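Local coordinates for uncharacterized protein (Exiguobacterium sibiricum, PDB 3B77) that is of unknown function but carries a bacterial pleckstrin homology domain followed by a helical region that probably drives oligomerisation, at residues 163-166 and 167-170; 6-10 and 11-15. All coordinates share one frame; numbering follows the deposited sequence.

Interaction 1 (163-166 and 167-170)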
# COMPACT_ATOMS: atom_id res chain seq x y z
N LEU A 163 -3.19 -28.48 -14.34
CA LEU A 163 -2.12 -27.53 -14.03
C LEU A 163 -1.38 -27.97 -12.79
O LEU A 163 -0.15 -27.83 -12.65
CB LEU A 163 -2.79 -26.17 -13.84
CG LEU A 163 -1.99 -24.87 -13.72
CD1 LEU A 163 -0.66 -24.88 -14.47
CD2 LEU A 163 -2.89 -23.69 -14.11
N SER A 164 -2.15 -28.54 -11.88
CA SER A 164 -1.61 -29.14 -10.69
C SER A 164 -0.72 -30.33 -11.08
O SER A 164 0.36 -30.50 -10.50
CB SER A 164 -2.78 -29.56 -9.77
OG SER A 164 -3.77 -28.52 -9.66
N GLN A 165 -1.15 -31.10 -12.08
CA GLN A 165 -0.38 -32.25 -12.54
C GLN A 165 0.93 -31.78 -13.16
O GLN A 165 2.00 -32.13 -12.66
CB GLN A 165 -1.14 -33.11 -13.57
CG GLN A 165 -0.47 -34.51 -13.67
CD GLN A 165 -0.63 -35.31 -12.37
OE1 GLN A 165 -1.76 -35.62 -11.96
NE2 GLN A 165 0.50 -35.62 -11.70
N GLU A 166 0.86 -30.96 -14.23
CA GLU A 166 2.08 -30.39 -14.82
C GLU A 166 3.06 -29.94 -13.71
O GLU A 166 4.20 -30.34 -13.68
CB GLU A 166 1.79 -29.20 -15.72
CG GLU A 166 1.10 -29.56 -17.03
CD GLU A 166 1.74 -30.70 -17.78
OE1 GLU A 166 2.98 -30.90 -17.78
OE2 GLU A 166 0.95 -31.44 -18.36
N SER A 167 2.62 -29.14 -12.77
CA SER A 167 3.57 -28.72 -11.72
C SER A 167 4.17 -29.93 -11.03
O SER A 167 5.39 -30.04 -10.91
CB SER A 167 2.89 -27.77 -10.74
OG SER A 167 3.72 -27.50 -9.65
N PHE A 168 3.33 -30.88 -10.62
CA PHE A 168 3.78 -32.09 -9.97
C PHE A 168 4.80 -32.85 -10.78
O PHE A 168 5.88 -33.19 -10.27
CB PHE A 168 2.61 -33.03 -9.59
CG PHE A 168 3.04 -34.17 -8.69
CD1 PHE A 168 3.47 -33.92 -7.40
CD2 PHE A 168 3.07 -35.48 -9.14
CE1 PHE A 168 3.92 -34.95 -6.59
CE2 PHE A 168 3.47 -36.49 -8.36
CZ PHE A 168 3.91 -36.25 -7.08
N ASP A 169 4.47 -33.12 -12.04
CA ASP A 169 5.39 -33.81 -12.92
C ASP A 169 6.76 -33.15 -13.06
O ASP A 169 7.76 -33.83 -13.16
CB ASP A 169 4.79 -33.96 -14.33
CG ASP A 169 3.62 -34.95 -14.36
OD1 ASP A 169 3.59 -35.82 -13.41
OD2 ASP A 169 2.78 -34.91 -15.33
N TRP A 170 6.76 -31.84 -13.20
CA TRP A 170 7.98 -31.10 -13.32
C TRP A 170 8.78 -31.23 -11.99
O TRP A 170 9.94 -31.61 -12.00
CB TRP A 170 7.62 -29.64 -13.61
CG TRP A 170 8.80 -28.74 -13.71
CD1 TRP A 170 9.43 -28.14 -12.69
CD2 TRP A 170 9.51 -28.37 -14.90
NE1 TRP A 170 10.49 -27.40 -13.15
CE2 TRP A 170 10.56 -27.51 -14.51
CE3 TRP A 170 9.36 -28.67 -16.25
CZ2 TRP A 170 11.48 -26.97 -15.41
CZ3 TRP A 170 10.26 -28.12 -17.17
CH2 TRP A 170 11.32 -27.30 -16.74
O HOH W 1 4.03 -33.68 -17.56
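The carbonyl oxygen of Gln165 accepts the backbone N-H of Asp169 at 2.7 Å (Asp169 N to Gln165 O), the shortest hydrogen bond of this i to i+4 ladder. Three further rungs, Leu163 to Ser167, Ser164 to Phe168 and Glu166 to Trp170, continue the alpha-helical pattern of 156-178. On the side of the helix that carries Glu166 and Asp169, a water joins the two acids, giving one hydrogen to Glu166 OE1 (3.0 Å from the water oxygen) and the other to Asp169 OD2 (2.8 Å). Glu166 reaches it through a bend at chi2 (-48°). Gln165 also bends at chi2, in the opposite sense, laying its CG 3.7 Å from Asp169 OD2 and its NE2 3.6 Å from Phe168 CD2. There the amide plane stands 83° to the phenyl ring, and NE2 approaches obliquely. Ser167, Phe168 and Trp170, all buried, find partners outside the segments: Ser167 OG bonds Ser138 OG of a second subunit, Phe168 meets His174 of that subunit edge to face, and Trp170 NE1 bonds Ala135 O of its own chain. Such neighbours suit an oligomerisation helix. Glu166 OE1 and Asp169 OD2 are 4.7 Å apart; if both carboxylates are charged, the water, donating to each, probably eases their repulsion.

Interaction 2 (6-10 and 11-15)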
# COMPACT_ATOMS: atom_id res chain seq x y z
N GLN A 6 42.79 -54.32 2.25
CA GLN A 6 43.09 -55.04 1.02
C GLN A 6 41.95 -54.92 0.02
O GLN A 6 40.80 -55.17 0.35
CB GLN A 6 43.31 -56.54 1.30
CG GLN A 6 44.39 -56.90 2.34
CD GLN A 6 45.80 -56.60 1.89
OE1 GLN A 6 46.18 -56.88 0.76
NE2 GLN A 6 46.59 -56.04 2.78
N VAL A 7 42.28 -54.55 -1.21
CA VAL A 7 41.32 -54.57 -2.29
C VAL A 7 41.03 -56.02 -2.62
O VAL A 7 41.95 -56.80 -2.91
CB VAL A 7 41.86 -53.85 -3.54
CG1 VAL A 7 40.86 -53.94 -4.68
CG2 VAL A 7 42.19 -52.40 -3.21
N ILE A 8 39.76 -56.40 -2.53
CA ILE A 8 39.34 -57.77 -2.80
C ILE A 8 39.06 -57.94 -4.29
O ILE A 8 38.54 -57.04 -4.93
CB ILE A 8 38.08 -58.12 -1.99
CG1 ILE A 8 38.27 -57.85 -0.48
CG2 ILE A 8 37.66 -59.54 -2.25
CD1 ILE A 8 39.49 -58.46 0.16
N HIS A 9 39.40 -59.10 -4.83
CA HIS A 9 39.15 -59.42 -6.22
C HIS A 9 37.67 -59.80 -6.37
O HIS A 9 37.11 -60.42 -5.48
CB HIS A 9 40.05 -60.60 -6.62
CG HIS A 9 40.06 -60.88 -8.09
ND1 HIS A 9 39.11 -61.67 -8.71
CD2 HIS A 9 40.90 -60.49 -9.07
CE1 HIS A 9 39.36 -61.74 -10.00
NE2 HIS A 9 40.45 -61.03 -10.25
N PRO A 10 37.02 -59.41 -7.47
CA PRO A 10 35.64 -59.75 -7.80
C PRO A 10 35.20 -61.20 -7.57
O PRO A 10 34.04 -61.45 -7.25
CB PRO A 10 35.55 -59.44 -9.29
CG PRO A 10 36.51 -58.34 -9.49
CD PRO A 10 37.60 -58.49 -8.47
N ASP A 11 36.11 -62.15 -7.77
CA ASP A 11 35.81 -63.57 -7.55
C ASP A 11 35.48 -63.89 -6.11
O ASP A 11 34.77 -64.86 -5.84
CB ASP A 11 36.99 -64.45 -7.95
CG ASP A 11 37.34 -64.33 -9.41
OD1 ASP A 11 36.59 -63.68 -10.16
OD2 ASP A 11 38.39 -64.90 -9.79
N ASP A 12 36.01 -63.07 -5.19
CA ASP A 12 35.81 -63.26 -3.76
C ASP A 12 34.79 -62.29 -3.15
O ASP A 12 34.76 -62.13 -1.93
CB ASP A 12 37.13 -63.10 -3.03
CG ASP A 12 38.17 -64.11 -3.47
OD1 ASP A 12 37.80 -65.23 -3.87
OD2 ASP A 12 39.37 -63.78 -3.40
N PHE A 13 33.96 -61.67 -3.98
CA PHE A 13 32.95 -60.75 -3.45
C PHE A 13 31.90 -61.51 -2.69
O PHE A 13 31.54 -61.11 -1.59
CB PHE A 13 32.26 -59.90 -4.54
CG PHE A 13 33.11 -58.78 -5.09
CD1 PHE A 13 34.20 -58.27 -4.39
CD2 PHE A 13 32.76 -58.18 -6.29
CE1 PHE A 13 34.95 -57.23 -4.91
CE2 PHE A 13 33.50 -57.12 -6.80
CZ PHE A 13 34.60 -56.66 -6.12
N ASP A 14 31.42 -62.61 -3.28
CA ASP A 14 30.39 -63.45 -2.63
C ASP A 14 30.83 -64.13 -1.33
O ASP A 14 29.99 -64.54 -0.54
CB ASP A 14 29.81 -64.48 -3.61
CG ASP A 14 30.87 -65.31 -4.29
OD1 ASP A 14 31.99 -65.45 -3.74
OD2 ASP A 14 30.58 -65.83 -5.39
N LYS A 15 32.14 -64.20 -1.09
CA LYS A 15 32.70 -64.74 0.14
C LYS A 15 32.83 -63.68 1.24
O LYS A 15 33.23 -64.01 2.35
CB LYS A 15 34.11 -65.29 -0.12
CG LYS A 15 34.22 -66.33 -1.24
CD LYS A 15 35.69 -66.72 -1.47
CE LYS A 15 35.87 -67.69 -2.64
NZ LYS A 15 35.39 -67.14 -3.94
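Pro10 lies against one face of the Phe13 ring: its CA stands 3.5 Å from the ring centroid and only 10° off the normal, a CH-pi contact over the centre of the ring. Phe13 CG is anti to its own carbonyl carbon (chi1 -75°), which folds the phenyl back over the turn and brings CE2 within 4.0 Å of Pro10 CB. Alongside, Ile8 CG2 meets Asp12 CB at 3.7 Å. The chain makes a short 3-10 turn centred on Pro10 and Asp11, closed by Asp12 N donating to His9 O at 2.9 Å from above the carbonyl plane; Phe13 N lies well above the Pro10 carbonyl plane in its bond to Pro10 O.

By contrast, the solvent side, where His9, Asp11 and Lys15 are exposed, is joined by polar links, not close packing. The imidazole of His9 runs alongside the Asp11 carboxylate, their planes 70° apart, and its ND1 accepts the Asp11 backbone N-H at 3.2 Å, the donor tilted somewhat from the ring plane. If the bond is as modelled, ND1 is probably the unprotonated nitrogen. Lys15 NZ forms a salt bridge with Asp12 OD1 at 3.1 Å, on the anti lone pair.

The turn leaves edge strand 6-7 of the PH domain sheet, where Gln6 and Ile8 bond through their backbones to Lys35 and Leu33 of strand 30-35; Phe13 packs on Ile30 and Leu33.

In the fold
From the N terminus, interaction 2 comes first: it turns the chain as it leaves strand 6-7 and enters the loop that leads to strand 30-35. The remaining strands of both antiparallel sheets and helix 108-146 follow before interaction 1, which spans about two turns inside helix 156-178 and closes no loop. The two are therefore in series, neither nested nor crossing. The centres of interaction 1 and interaction 2 lie about 46 Å apart, on opposite sides of the chain's centre. The nearest atoms of interaction 1 and interaction 2 are about 35 Å apart. Interaction 2 ties a turn to the PH domain sheet within one chain, whereas interaction 1 belongs to a helix that touches helix 108-146 of its own chain and two other subunits.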